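Local coordinates for hypothetical protein yihE (Escherichia coli, PDB 1ZYL), which phosphorylates itself and probably other proteins on serine and threonine using ATP, and helps cells to survive stress, probably that linked to reactive oxygen species, at residues Ser4-Phe8 with Arg283-Pro288; Ala85-Phe90 with Ala104-Val109; Val109-Phe114 with Leu208-Met214; Leu165-Leu170 with Leu297-Trp303. All blocks are in the same frame, centred on the assembly; numbering follows the deposited sequence.

Interactions 1 and 3 are surface contacts, whereas interactions 2 and 4 are partly buried. Interactions 2 and 3 follow one another along the chain and share Val109, where the strand 101-107 of the five-stranded sheet gives way to the connection into the helical lobe. Their centres are about 17 Å apart. Backbone bonds and arginines carry interaction 3, and apolar carbons with one straight backbone bond carry interaction 2. Interactions 1 and 4 touch each other through Trp285, which packs on Leu165 and Leu297. Interaction 1 mixes a backbone bond with aromatic and charged groups, while interaction 4 has no hydrogen bond across its segments and rests on a tryptophan.

Interaction 1: residues Ser4-Phe8 with Arg283-Pro288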
loop_
_atom_site.group_PDB
_atom_site.type_symbol
_atom_site.label_atom_id
_atom_site.label_comp_id
_atom_site.label_asym_id
_atom_site.label_seq_id
_atom_site.Cartn_x
_atom_site.Cartn_y
_atom_site.Cartn_z
ATOM N N SER A 4 -20.024 -0.660 -5.634
ATOM C CA SER A 4 -18.706 -0.575 -4.926
ATOM C C SER A 4 -17.723 -1.608 -5.470
ATOM O O SER A 4 -16.504 -1.407 -5.431
ATOM C CB SER A 4 -18.891 -0.797 -3.419
ATOM O OG SER A 4 -17.645 -0.771 -2.742
ATOM N N ALA A 5 -18.268 -2.716 -5.966
ATOM C CA ALA A 5 -17.468 -3.799 -6.524
ATOM C C ALA A 5 -17.130 -3.531 -7.995
ATOM O O ALA A 5 -17.979 -3.119 -8.781
ATOM C CB ALA A 5 -18.216 -5.113 -6.380
ATOM N N PHE A 6 -15.877 -3.770 -8.354
ATOM C CA PHE A 6 -15.415 -3.546 -9.716
ATOM C C PHE A 6 -16.018 -4.501 -10.733
ATOM O O PHE A 6 -16.340 -5.646 -10.418
ATOM C CB PHE A 6 -13.887 -3.679 -9.795
ATOM C CG PHE A 6 -13.149 -2.649 -9.010
ATOM C CD1 PHE A 6 -13.091 -2.723 -7.625
ATOM C CD2 PHE A 6 -12.534 -1.583 -9.654
ATOM C CE1 PHE A 6 -12.434 -1.750 -6.887
ATOM C CE2 PHE A 6 -11.873 -0.600 -8.928
ATOM C CZ PHE A 6 -11.823 -0.683 -7.538
ATOM N N THR A 7 -16.171 -4.013 -11.958
ATOM C CA THR A 7 -16.666 -4.838 -13.043
ATOM C C THR A 7 -15.408 -5.088 -13.874
ATOM O O THR A 7 -15.074 -4.305 -14.767
ATOM C CB THR A 7 -17.703 -4.111 -13.910
ATOM O OG1 THR A 7 -17.064 -3.045 -14.611
ATOM C CG2 THR A 7 -18.817 -3.536 -13.055
ATOM N N PHE A 8 -14.697 -6.166 -13.555
ATOM C CA PHE A 8 -13.469 -6.505 -14.256
ATOM C C PHE A 8 -13.552 -6.414 -15.768
ATOM O O PHE A 8 -14.376 -7.074 -16.402
ATOM C CB PHE A 8 -13.007 -7.907 -13.875
ATOM C CG PHE A 8 -12.023 -8.504 -14.845
ATOM C CD1 PHE A 8 -12.470 -9.222 -15.958
ATOM C CD2 PHE A 8 -10.654 -8.357 -14.649
ATOM C CE1 PHE A 8 -11.568 -9.788 -16.860
ATOM C CE2 PHE A 8 -9.744 -8.920 -15.543
ATOM C CZ PHE A 8 -10.208 -9.639 -16.653
ATOM N N ARG A 283 -14.111 -6.572 -3.189
ATOM C CA ARG A 283 -14.437 -5.684 -4.307
ATOM C C ARG A 283 -13.860 -6.086 -5.653
ATOM O O ARG A 283 -14.448 -5.794 -6.690
ATOM C CB ARG A 283 -14.011 -4.248 -4.000
ATOM C CG ARG A 283 -14.917 -3.517 -3.026
ATOM C CD ARG A 283 -14.225 -2.285 -2.467
ATOM N NE ARG A 283 -14.965 -1.720 -1.341
ATOM C CZ ARG A 283 -14.450 -0.888 -0.440
ATOM N NH1 ARG A 283 -15.208 -0.431 0.545
ATOM N NH2 ARG A 283 -13.177 -0.522 -0.517
ATOM N N ARG A 284 -12.725 -6.764 -5.633
ATOM C CA ARG A 284 -12.054 -7.188 -6.855
ATOM C C ARG A 284 -12.327 -8.652 -7.197
ATOM O O ARG A 284 -11.636 -9.241 -8.017
ATOM C CB ARG A 284 -10.548 -6.979 -6.688
ATOM C CG ARG A 284 -10.171 -5.542 -6.429
ATOM C CD ARG A 284 -8.760 -5.386 -5.869
ATOM N NE ARG A 284 -8.278 -4.017 -6.051
ATOM C CZ ARG A 284 -8.856 -2.930 -5.535
ATOM N NH1 ARG A 284 -8.334 -1.733 -5.782
ATOM N NH2 ARG A 284 -9.938 -3.028 -4.765
ATOM N N TRP A 285 -13.343 -9.234 -6.581
ATOM C CA TRP A 285 -13.656 -10.642 -6.804
ATOM C C TRP A 285 -14.018 -11.038 -8.236
ATOM O O TRP A 285 -13.797 -12.177 -8.625
ATOM C CB TRP A 285 -14.778 -11.082 -5.858
ATOM C CG TRP A 285 -14.835 -12.552 -5.633
ATOM C CD1 TRP A 285 -15.889 -13.380 -5.880
ATOM C CD2 TRP A 285 -13.802 -13.372 -5.087
ATOM N NE1 TRP A 285 -15.579 -14.669 -5.520
ATOM C CE2 TRP A 285 -14.300 -14.691 -5.031
ATOM C CE3 TRP A 285 -12.501 -13.120 -4.638
ATOM C CZ2 TRP A 285 -13.542 -15.755 -4.543
ATOM C CZ3 TRP A 285 -11.749 -14.177 -4.153
ATOM C CH2 TRP A 285 -12.270 -15.477 -4.110
ATOM N N ALA A 286 -14.580 -10.121 -9.017
ATOM C CA ALA A 286 -14.954 -10.443 -10.399
ATOM C C ALA A 286 -13.729 -10.566 -11.304
ATOM O O ALA A 286 -13.836 -10.947 -12.465
ATOM C CB ALA A 286 -15.904 -9.386 -10.950
ATOM N N ASP A 287 -12.570 -10.225 -10.759
ATOM C CA ASP A 287 -11.315 -10.314 -11.483
ATOM C C ASP A 287 -10.881 -11.759 -11.314
ATOM O O ASP A 287 -10.664 -12.215 -10.193
ATOM C CB ASP A 287 -10.280 -9.388 -10.840
ATOM C CG ASP A 287 -8.944 -9.410 -11.554
ATOM O OD1 ASP A 287 -8.473 -10.513 -11.891
ATOM O OD2 ASP A 287 -8.359 -8.328 -11.767
ATOM N N PRO A 288 -10.751 -12.504 -12.424
ATOM C CA PRO A 288 -10.343 -13.915 -12.411
ATOM C C PRO A 288 -9.197 -14.206 -11.456
ATOM O O PRO A 288 -9.212 -15.198 -10.730
ATOM C CB PRO A 288 -9.957 -14.166 -13.857
ATOM C CG PRO A 288 -10.932 -13.300 -14.604
ATOM C CD PRO A 288 -10.928 -12.018 -13.803
#
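Phe6 and Phe8, in the loop at the start of the modelled chain, lie on the connection that follows helix 266-283 in a surface contact joining residues far apart in sequence. One backbone bond fixes the pairing: Phe6 N donates to Arg283 O at 3.0 Å, the N-H...O angle being 146°. The same carbonyl oxygen also sits at the edge of the Phe6 ring, in its plane, 3.5 Å from CD1. Farther out the ring runs alongside the extended Arg284 side chain, pointing the same way, and CE1 comes within 3.5 Å of Arg284 NH2. Here CD1 lies over one face of the guanidinium, with the two planes inclined by 61°. Arg284 NH1 forms a salt bridge to Glu38, and Arg58 adds a cation-pi contact to the Phe6 ring, so the aromatic group meets two arginines. An alanine in place of Phe6 is likely to leave that face of the Arg284 guanidinium without its aromatic cover and Arg58 without its cation-pi partner. The connection folds as a type I beta turn from Arg284 to Asp287, closed by Asp287 N bonding to Arg284 O, and Asp287 OD1 caps the backbone N of Ala289 where helix 289-293 begins. Phe8 packs on the end of this turn. With CG anti to the backbone N (chi1 162°), its ring comes to rest under the Pro288 CD atom, a CH-pi contact in which CD stands 3.5 Å from the ring centroid and almost exactly on the normal. Phe8 CB meanwhile reaches Ala286 O at 3.5 Å.

Interaction 2: residues Ala85-Phe90 with Ala104-Val109; sequences AAPVAF and AVFPSV
Phe106, on strand 101-107, turns its ring along Pro87 of the loop that follows helix 64-79, the two side chains pointing the same way. From CB, a chi1 of -57° places CG beside the backbone N, and chi2 of 75° then turns the CD2 edge of the ring to the loop. CD2 meets Ala85 O at 3.3 Å, and that oxygen lies in the ring plane at its edge. The next atom, CE2, is 3.5 Å from Pro87 CB, which stands over one face, offset toward the rim, as a CH-pi donor. At the tip, CZ is 3.8 Å from the same Pro87 CB. An alanine at Phe106 would probably open a gap beside the proline and leave Pro87 CB without its aromatic face. Next to this, Val88 N bonds to Val105 O at 2.8 Å, nearly along the C=O axis. Val105 CG2 touches Phe90 CE2, and Ala85 CB touches Val109 CG2. Such packing fits the sheet lobe of a kinase fold: His71 and Leu75 of helix 64-79 touch Pro87 and Ala86, while strand 52-57 hydrogen-bonds to Ala104 and Phe106 and also packs on Phe106 through Val53 and Tyr57.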
loop_
_atom_site.group_PDB
_atom_site.type_symbol
_atom_site.label_atom_id
_atom_site.label_comp_id
_atom_site.label_asym_id
_atom_site.label_seq_id
_atom_site.Cartn_x
_atom_site.Cartn_y
_atom_site.Cartn_z
ATOM N N ALA A 85 11.222 5.289 -8.763
ATOM C CA ALA A 85 11.245 5.455 -10.209
ATOM C C ALA A 85 10.055 6.288 -10.670
ATOM O O ALA A 85 8.904 5.880 -10.548
ATOM C CB ALA A 85 11.237 4.105 -10.898
ATOM N N ALA A 86 10.342 7.471 -11.191
ATOM C CA ALA A 86 9.291 8.349 -11.668
ATOM C C ALA A 86 8.830 7.867 -13.037
ATOM O O ALA A 86 9.606 7.281 -13.790
ATOM C CB ALA A 86 9.808 9.777 -11.761
ATOM N N PRO A 87 7.554 8.087 -13.368
ATOM C CA PRO A 87 7.043 7.656 -14.672
ATOM C C PRO A 87 7.662 8.509 -15.778
ATOM O O PRO A 87 7.933 9.690 -15.566
ATOM C CB PRO A 87 5.546 7.882 -14.535
ATOM C CG PRO A 87 5.483 9.064 -13.604
ATOM C CD PRO A 87 6.493 8.714 -12.562
ATOM N N VAL A 88 7.894 7.915 -16.946
ATOM C CA VAL A 88 8.479 8.642 -18.075
ATOM C C VAL A 88 7.481 9.599 -18.719
ATOM O O VAL A 88 6.282 9.328 -18.757
ATOM C CB VAL A 88 8.964 7.686 -19.173
ATOM C CG1 VAL A 88 9.345 8.476 -20.414
ATOM C CG2 VAL A 88 10.149 6.882 -18.676
ATOM N N ALA A 89 7.978 10.715 -19.237
ATOM C CA ALA A 89 7.103 11.689 -19.879
ATOM C C ALA A 89 7.053 11.451 -21.382
ATOM O O ALA A 89 8.042 11.044 -21.997
ATOM C CB ALA A 89 7.587 13.102 -19.584
ATOM N N PHE A 90 5.894 11.699 -21.977
ATOM C CA PHE A 90 5.752 11.500 -23.409
ATOM C C PHE A 90 5.175 12.692 -24.150
ATOM O O PHE A 90 3.970 12.761 -24.408
ATOM C CB PHE A 90 4.915 10.252 -23.688
ATOM C CG PHE A 90 5.643 8.975 -23.408
ATOM C CD1 PHE A 90 6.662 8.547 -24.250
ATOM C CD2 PHE A 90 5.342 8.217 -22.276
ATOM C CE1 PHE A 90 7.376 7.381 -23.969
ATOM C CE2 PHE A 90 6.052 7.046 -21.984
ATOM C CZ PHE A 90 7.071 6.628 -22.832
ATOM N N ALA A 104 0.970 4.372 -17.448
ATOM C CA ALA A 104 2.227 5.098 -17.382
ATOM C C ALA A 104 3.355 4.107 -17.627
ATOM O O ALA A 104 3.155 2.899 -17.546
ATOM C CB ALA A 104 2.382 5.750 -16.020
ATOM N N VAL A 105 4.540 4.618 -17.931
ATOM C CA VAL A 105 5.690 3.765 -18.196
ATOM C C VAL A 105 6.798 4.099 -17.211
ATOM O O VAL A 105 7.148 5.262 -17.041
ATOM C CB VAL A 105 6.209 3.966 -19.643
ATOM C CG1 VAL A 105 7.275 2.946 -19.955
ATOM C CG2 VAL A 105 5.057 3.841 -20.636
ATOM N N PHE A 106 7.349 3.086 -16.553
ATOM C CA PHE A 106 8.410 3.332 -15.588
ATOM C C PHE A 106 9.695 2.601 -15.935
ATOM O O PHE A 106 9.667 1.474 -16.431
ATOM C CB PHE A 106 7.993 2.904 -14.177
ATOM C CG PHE A 106 6.749 3.566 -13.674
ATOM C CD1 PHE A 106 5.503 3.179 -14.143
ATOM C CD2 PHE A 106 6.824 4.572 -12.718
ATOM C CE1 PHE A 106 4.348 3.784 -13.664
ATOM C CE2 PHE A 106 5.675 5.184 -12.232
ATOM C CZ PHE A 106 4.432 4.790 -12.706
ATOM N N PRO A 107 10.845 3.238 -15.664
ATOM C CA PRO A 107 12.169 2.673 -15.928
ATOM C C PRO A 107 12.370 1.421 -15.087
ATOM O O PRO A 107 12.547 1.518 -13.876
ATOM C CB PRO A 107 13.113 3.789 -15.494
ATOM C CG PRO A 107 12.303 5.031 -15.693
ATOM C CD PRO A 107 10.955 4.628 -15.181
ATOM N N SER A 108 12.338 0.250 -15.714
ATOM C CA SER A 108 12.535 -0.985 -14.962
ATOM C C SER A 108 13.754 -0.795 -14.069
ATOM O O SER A 108 14.879 -0.633 -14.547
ATOM C CB SER A 108 12.746 -2.171 -15.901
ATOM O OG SER A 108 12.928 -3.364 -15.162
ATOM N N VAL A 109 13.507 -0.804 -12.764
ATOM C CA VAL A 109 14.546 -0.600 -11.764
ATOM C C VAL A 109 15.522 -1.767 -11.592
ATOM O O VAL A 109 16.730 -1.591 -11.746
ATOM C CB VAL A 109 13.904 -0.270 -10.393
ATOM C CG1 VAL A 109 14.980 0.066 -9.374
ATOM C CG2 VAL A 109 12.926 0.889 -10.545
#

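Interaction 3: residues Val109-Phe114 with Leu208-Met214; sequences VGGRQF and LWRDGPM
Arg210 turns its guanidinium edge-on to Val109 O, and NH1 donates to it at 2.8 Å with the oxygen almost in the guanidinium plane. Seen from the carbonyl, the donor stands above the C=O plane. Met214 CE covers one face of this guanidinium, and the side chains of Met214 and Val109 meet tip to tip through SD and CG1. The Arg112 side chain, bent at chi2 (71°) and chi3 (67°), doubles back across Arg210 at about a right angle, the two guanidinium planes being 83° apart. Trp209 O and Arg210 CA both lie over a face of the Arg112 group, CA being 3.6 Å from NH2. Arg112 NH2 is also 4.0 Å from Asp211 OD2, beyond a salt bridge, yet this carboxylate would probably ease the like-charge repulsion between the two arginines. Farther along the strand, Phe114 turns its ring edge to Trp209 CE3, at 4.3 Å from CD2, while Gly212 N lies over the centre of the Trp209 ring. Two backbone bonds tie the segments: Arg112 N to Trp209 O and Trp209 N to Arg112 O, both 3.0 Å, a hydrogen-bonded antiparallel pair. Gly110 and Gly111, in the loop before strand 112-113, have backbone angles (positive phi) at which a CB would press on the preceding carbonyl oxygen. The short strand 112-113 thus extends the hairpin 207-209/213-215, which lies between Asn206 and Asp217, the inferred magnesium ligands. In kinase-like folds such a segment belongs to the hinge joining the two lobes, here held against the hairpin that follows the probable catalytic loop.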
loop_
_atom_site.group_PDB
_atom_site.type_symbol
_atom_site.label_atom_id
_atom_site.label_comp_id
_atom_site.label_asym_id
_atom_site.label_seq_id
_atom_site.Cartn_x
_atom_site.Cartn_y
_atom_site.Cartn_z
ATOM N N VAL A 109 13.507 -0.804 -12.764
ATOM C CA VAL A 109 14.546 -0.600 -11.764
ATOM C C VAL A 109 15.522 -1.767 -11.592
ATOM O O VAL A 109 16.730 -1.591 -11.746
ATOM C CB VAL A 109 13.904 -0.270 -10.393
ATOM C CG1 VAL A 109 14.980 0.066 -9.374
ATOM C CG2 VAL A 109 12.926 0.889 -10.545
ATOM N N GLY A 110 15.004 -2.950 -11.275
ATOM C CA GLY A 110 15.870 -4.101 -11.075
ATOM C C GLY A 110 16.372 -4.136 -9.643
ATOM O O GLY A 110 15.978 -3.298 -8.835
ATOM N N GLY A 111 17.234 -5.096 -9.319
ATOM C CA GLY A 111 17.753 -5.181 -7.962
ATOM C C GLY A 111 17.301 -6.410 -7.186
ATOM O O GLY A 111 16.356 -7.093 -7.580
ATOM N N ARG A 112 17.973 -6.687 -6.069
ATOM C CA ARG A 112 17.646 -7.845 -5.245
ATOM C C ARG A 112 16.532 -7.605 -4.235
ATOM O O ARG A 112 15.939 -6.528 -4.169
ATOM C CB ARG A 112 18.891 -8.345 -4.495
ATOM C CG ARG A 112 19.877 -9.149 -5.338
ATOM C CD ARG A 112 20.618 -8.282 -6.346
ATOM N NE ARG A 112 21.510 -7.325 -5.697
ATOM C CZ ARG A 112 22.245 -6.427 -6.344
ATOM N NH1 ARG A 112 22.196 -6.355 -7.668
ATOM N NH2 ARG A 112 23.026 -5.596 -5.666
ATOM N N GLN A 113 16.272 -8.635 -3.437
ATOM C CA GLN A 113 15.240 -8.603 -2.411
ATOM C C GLN A 113 15.751 -7.949 -1.131
ATOM O O GLN A 113 16.742 -8.386 -0.552
ATOM C CB GLN A 113 14.769 -10.033 -2.116
ATOM C CG GLN A 113 14.084 -10.720 -3.300
ATOM C CD GLN A 113 14.754 -12.027 -3.721
ATOM O OE1 GLN A 113 15.893 -12.037 -4.216
ATOM N NE2 GLN A 113 14.045 -13.137 -3.528
ATOM N N PHE A 114 15.068 -6.895 -0.698
ATOM C CA PHE A 114 15.447 -6.179 0.515
ATOM C C PHE A 114 15.320 -7.078 1.735
ATOM O O PHE A 114 14.297 -7.737 1.926
ATOM C CB PHE A 114 14.583 -4.919 0.684
ATOM C CG PHE A 114 14.630 -4.322 2.068
ATOM C CD1 PHE A 114 13.756 -4.763 3.062
ATOM C CD2 PHE A 114 15.567 -3.342 2.386
ATOM C CE1 PHE A 114 13.823 -4.235 4.351
ATOM C CE2 PHE A 114 15.640 -2.811 3.676
ATOM C CZ PHE A 114 14.770 -3.256 4.659
ATOM N N LEU A 208 13.158 -2.647 -2.830
ATOM C CA LEU A 208 14.218 -3.415 -3.480
ATOM C C LEU A 208 15.591 -2.908 -3.066
ATOM O O LEU A 208 15.732 -1.774 -2.605
ATOM C CB LEU A 208 14.097 -3.290 -4.993
ATOM C CG LEU A 208 12.892 -3.964 -5.625
ATOM C CD1 LEU A 208 12.667 -3.378 -6.998
ATOM C CD2 LEU A 208 13.123 -5.461 -5.689
ATOM N N TRP A 209 16.612 -3.732 -3.261
ATOM C CA TRP A 209 17.952 -3.327 -2.875
ATOM C C TRP A 209 19.057 -3.706 -3.852
ATOM O O TRP A 209 19.328 -4.882 -4.094
ATOM C CB TRP A 209 18.272 -3.887 -1.484
ATOM C CG TRP A 209 19.638 -3.549 -0.976
ATOM C CD1 TRP A 209 20.823 -4.079 -1.392
ATOM C CD2 TRP A 209 19.962 -2.584 0.029
ATOM N NE1 TRP A 209 21.865 -3.506 -0.712
ATOM C CE2 TRP A 209 21.367 -2.584 0.168
ATOM C CE3 TRP A 209 19.202 -1.719 0.830
ATOM C CZ2 TRP A 209 22.030 -1.754 1.074
ATOM C CZ3 TRP A 209 19.859 -0.895 1.729
ATOM C CH2 TRP A 209 21.262 -0.918 1.843
ATOM N N ARG A 210 19.681 -2.681 -4.417
ATOM C CA ARG A 210 20.802 -2.837 -5.331
ATOM C C ARG A 210 21.734 -1.755 -4.797
ATOM O O ARG A 210 21.718 -0.616 -5.271
ATOM C CB ARG A 210 20.398 -2.522 -6.769
ATOM C CG ARG A 210 21.190 -3.313 -7.810
ATOM C CD ARG A 210 21.396 -2.552 -9.125
ATOM N NE ARG A 210 20.167 -1.998 -9.691
ATOM C CZ ARG A 210 19.604 -0.857 -9.302
ATOM N NH1 ARG A 210 18.486 -0.437 -9.880
ATOM N NH2 ARG A 210 20.156 -0.128 -8.341
ATOM N N ASP A 211 22.521 -2.124 -3.786
ATOM C CA ASP A 211 23.423 -1.193 -3.116
ATOM C C ASP A 211 22.688 0.122 -2.859
ATOM O O ASP A 211 22.985 1.174 -3.438
ATOM C CB ASP A 211 24.700 -1.000 -3.931
ATOM C CG ASP A 211 25.666 -2.160 -3.757
ATOM O OD1 ASP A 211 26.187 -2.335 -2.635
ATOM O OD2 ASP A 211 25.896 -2.906 -4.731
ATOM N N GLY A 212 21.706 0.011 -1.966
ATOM C CA GLY A 212 20.861 1.124 -1.581
ATOM C C GLY A 212 19.408 0.692 -1.673
ATOM O O GLY A 212 19.080 -0.203 -2.454
ATOM N N PRO A 213 18.516 1.275 -0.863
ATOM C CA PRO A 213 17.113 0.871 -0.952
ATOM C C PRO A 213 16.490 1.577 -2.135
ATOM O O PRO A 213 16.968 2.627 -2.559
ATOM C CB PRO A 213 16.515 1.369 0.362
ATOM C CG PRO A 213 17.683 1.440 1.279
ATOM C CD PRO A 213 18.761 2.006 0.388
ATOM N N MET A 214 15.431 0.993 -2.670
ATOM C CA MET A 214 14.719 1.589 -3.788
ATOM C C MET A 214 13.258 1.282 -3.565
ATOM O O MET A 214 12.860 0.120 -3.604
ATOM C CB MET A 214 15.166 0.983 -5.113
ATOM C CG MET A 214 16.623 1.200 -5.432
ATOM S SD MET A 214 17.036 0.400 -6.972
ATOM C CE MET A 214 16.819 -1.325 -6.517
#

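Interaction 4: residues Leu165-Leu170 with Leu297-Trp303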
loop_
_atom_site.group_PDB
_atom_site.type_symbol
_atom_site.label_atom_id
_atom_site.label_comp_id
_atom_site.label_asym_id
_atom_site.label_seq_id
_atom_site.Cartn_x
_atom_site.Cartn_y
_atom_site.Cartn_z
ATOM N N LEU A 165 -20.643 -13.094 0.031
ATOM C CA LEU A 165 -19.465 -13.951 0.052
ATOM C C LEU A 165 -19.091 -14.467 1.441
ATOM O O LEU A 165 -18.192 -15.292 1.587
ATOM C CB LEU A 165 -18.294 -13.192 -0.560
ATOM C CG LEU A 165 -17.286 -14.025 -1.338
ATOM C CD1 LEU A 165 -18.019 -14.876 -2.356
ATOM C CD2 LEU A 165 -16.303 -13.110 -2.025
ATOM N N ILE A 166 -19.781 -13.971 2.460
ATOM C CA ILE A 166 -19.542 -14.386 3.834
ATOM C C ILE A 166 -20.574 -15.457 4.170
ATOM O O ILE A 166 -21.769 -15.213 4.072
ATOM C CB ILE A 166 -19.739 -13.194 4.814
ATOM C CG1 ILE A 166 -18.674 -12.113 4.567
ATOM C CG2 ILE A 166 -19.693 -13.685 6.252
ATOM C CD1 ILE A 166 -18.932 -10.790 5.297
ATOM N N PRO A 167 -20.131 -16.668 4.538
ATOM C CA PRO A 167 -21.067 -17.745 4.886
ATOM C C PRO A 167 -22.195 -17.269 5.806
ATOM O O PRO A 167 -21.947 -16.694 6.870
ATOM C CB PRO A 167 -20.164 -18.767 5.567
ATOM C CG PRO A 167 -18.922 -18.683 4.750
ATOM C CD PRO A 167 -18.745 -17.169 4.518
ATOM N N SER A 168 -23.434 -17.507 5.393
ATOM C CA SER A 168 -24.591 -17.092 6.182
ATOM C C SER A 168 -24.579 -17.700 7.583
ATOM O O SER A 168 -24.146 -18.841 7.765
ATOM C CB SER A 168 -25.875 -17.505 5.466
ATOM O OG SER A 168 -25.905 -18.914 5.265
ATOM N N GLY A 169 -25.079 -16.952 8.568
ATOM C CA GLY A 169 -25.098 -17.469 9.928
ATOM C C GLY A 169 -23.693 -17.898 10.312
ATOM O O GLY A 169 -23.361 -19.079 10.404
ATOM N N LEU A 170 -22.871 -16.889 10.529
ATOM C CA LEU A 170 -21.466 -17.010 10.866
ATOM C C LEU A 170 -21.115 -15.553 10.573
ATOM O O LEU A 170 -20.165 -14.984 11.109
ATOM C CB LEU A 170 -20.781 -17.978 9.904
ATOM C CG LEU A 170 -19.282 -17.805 9.659
ATOM C CD1 LEU A 170 -18.601 -19.163 9.519
ATOM C CD2 LEU A 170 -19.075 -16.960 8.403
ATOM N N LEU A 297 -11.183 -17.613 0.347
ATOM C CA LEU A 297 -12.081 -16.507 0.655
ATOM C C LEU A 297 -13.531 -16.971 0.740
ATOM O O LEU A 297 -14.361 -16.307 1.345
ATOM C CB LEU A 297 -11.947 -15.410 -0.406
ATOM C CG LEU A 297 -11.996 -13.948 0.053
ATOM C CD1 LEU A 297 -13.329 -13.636 0.691
ATOM C CD2 LEU A 297 -10.869 -13.689 1.038
ATOM N N THR A 298 -13.830 -18.123 0.152
ATOM C CA THR A 298 -15.191 -18.637 0.157
ATOM C C THR A 298 -15.593 -19.557 1.312
ATOM O O THR A 298 -16.762 -19.582 1.691
ATOM C CB THR A 298 -15.494 -19.337 -1.191
ATOM O OG1 THR A 298 -16.337 -18.486 -1.973
ATOM C CG2 THR A 298 -16.174 -20.692 -0.984
ATOM N N GLY A 299 -14.643 -20.306 1.870
ATOM C CA GLY A 299 -14.965 -21.222 2.957
ATOM C C GLY A 299 -15.207 -20.586 4.316
ATOM O O GLY A 299 -14.956 -19.399 4.502
ATOM N N GLU A 300 -15.696 -21.376 5.272
ATOM C CA GLU A 300 -15.957 -20.873 6.621
ATOM C C GLU A 300 -14.663 -20.710 7.385
ATOM O O GLU A 300 -14.429 -19.671 7.992
ATOM C CB GLU A 300 -16.808 -21.833 7.432
ATOM C CG GLU A 300 -18.016 -22.376 6.760
ATOM C CD GLU A 300 -18.739 -23.320 7.682
ATOM O OE1 GLU A 300 -19.634 -22.853 8.425
ATOM O OE2 GLU A 300 -18.386 -24.524 7.682
ATOM N N ASP A 301 -13.845 -21.760 7.385
ATOM C CA ASP A 301 -12.567 -21.736 8.094
ATOM C C ASP A 301 -11.983 -20.338 8.057
ATOM O O ASP A 301 -11.634 -19.767 9.086
ATOM C CB ASP A 301 -11.562 -22.707 7.458
ATOM C CG ASP A 301 -11.932 -24.166 7.668
ATOM O OD1 ASP A 301 -12.984 -24.593 7.146
ATOM O OD2 ASP A 301 -11.170 -24.889 8.349
ATOM N N TYR A 302 -11.901 -19.790 6.855
ATOM C CA TYR A 302 -11.356 -18.464 6.656
ATOM C C TYR A 302 -12.117 -17.377 7.404
ATOM O O TYR A 302 -11.506 -16.517 8.029
ATOM C CB TYR A 302 -11.318 -18.153 5.163
ATOM C CG TYR A 302 -10.776 -16.789 4.841
ATOM C CD1 TYR A 302 -11.630 -15.734 4.550
ATOM C CD2 TYR A 302 -9.404 -16.545 4.865
ATOM C CE1 TYR A 302 -11.132 -14.465 4.291
ATOM C CE2 TYR A 302 -8.894 -15.281 4.611
ATOM C CZ TYR A 302 -9.763 -14.245 4.325
ATOM O OH TYR A 302 -9.269 -12.983 4.091
ATOM N N TRP A 303 -13.444 -17.406 7.349
ATOM C CA TRP A 303 -14.230 -16.391 8.047
ATOM C C TRP A 303 -14.310 -16.620 9.542
ATOM O O TRP A 303 -14.723 -15.737 10.283
ATOM C CB TRP A 303 -15.634 -16.262 7.449
ATOM C CG TRP A 303 -15.574 -15.680 6.091
ATOM C CD1 TRP A 303 -15.516 -16.359 4.916
ATOM C CD2 TRP A 303 -15.402 -14.297 5.763
ATOM N NE1 TRP A 303 -15.309 -15.492 3.872
ATOM C CE2 TRP A 303 -15.234 -14.218 4.363
ATOM C CE3 TRP A 303 -15.368 -13.115 6.516
ATOM C CZ2 TRP A 303 -15.034 -13.008 3.700
ATOM C CZ3 TRP A 303 -15.168 -11.908 5.852
ATOM C CH2 TRP A 303 -15.003 -11.866 4.458
#
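Leu165 to Leu170, the loop ahead of helix 171-188, packs on Leu297 to Trp303, where a 3-10 segment leads into helix 300-316. The contact lies in the helical lobe of this kinase-like fold, away from the annotated sites, and has no hydrogen bond across it. Leu297 comes first: its CD1 is 4.1 Å from Leu165 CD2, the side chains crossing at about a right angle. Its carbonyl oxygen accepts the indole N-H of Trp303 within the same segment, NE1 to O 2.8 Å at 157°, a bond that helps to hold the rotation of the indole. Thr298 follows, with OG1 4.0 Å from Leu165 CD1, and its carbonyl oxygen together with that of Gly299 faces the CG of the Pro167 ring. Glu300, near the start of the helix, is extended beyond CG, and its CB is 3.8 Å from Leu170 CD1. Leu170 occupies the N-cap position before helix 171-188, so this apolar touch brings the beginnings of two helices together. Trp303 packs against Ile166, Pro167 and Leu170. With CG beside the backbone N (chi1 -69°), the indole is turned to the loop, and Pro167 CD comes within 3.4 Å of CD1. One face of the indole is covered by Tyr302 CD1, while Phe174 of helix 171-188 adds an edge-to-face contact. The opposite face receives Ile166, whose CG1 stands 3.6 Å from the centroid of the six-membered ring and 10° off its normal, a CH-pi contact.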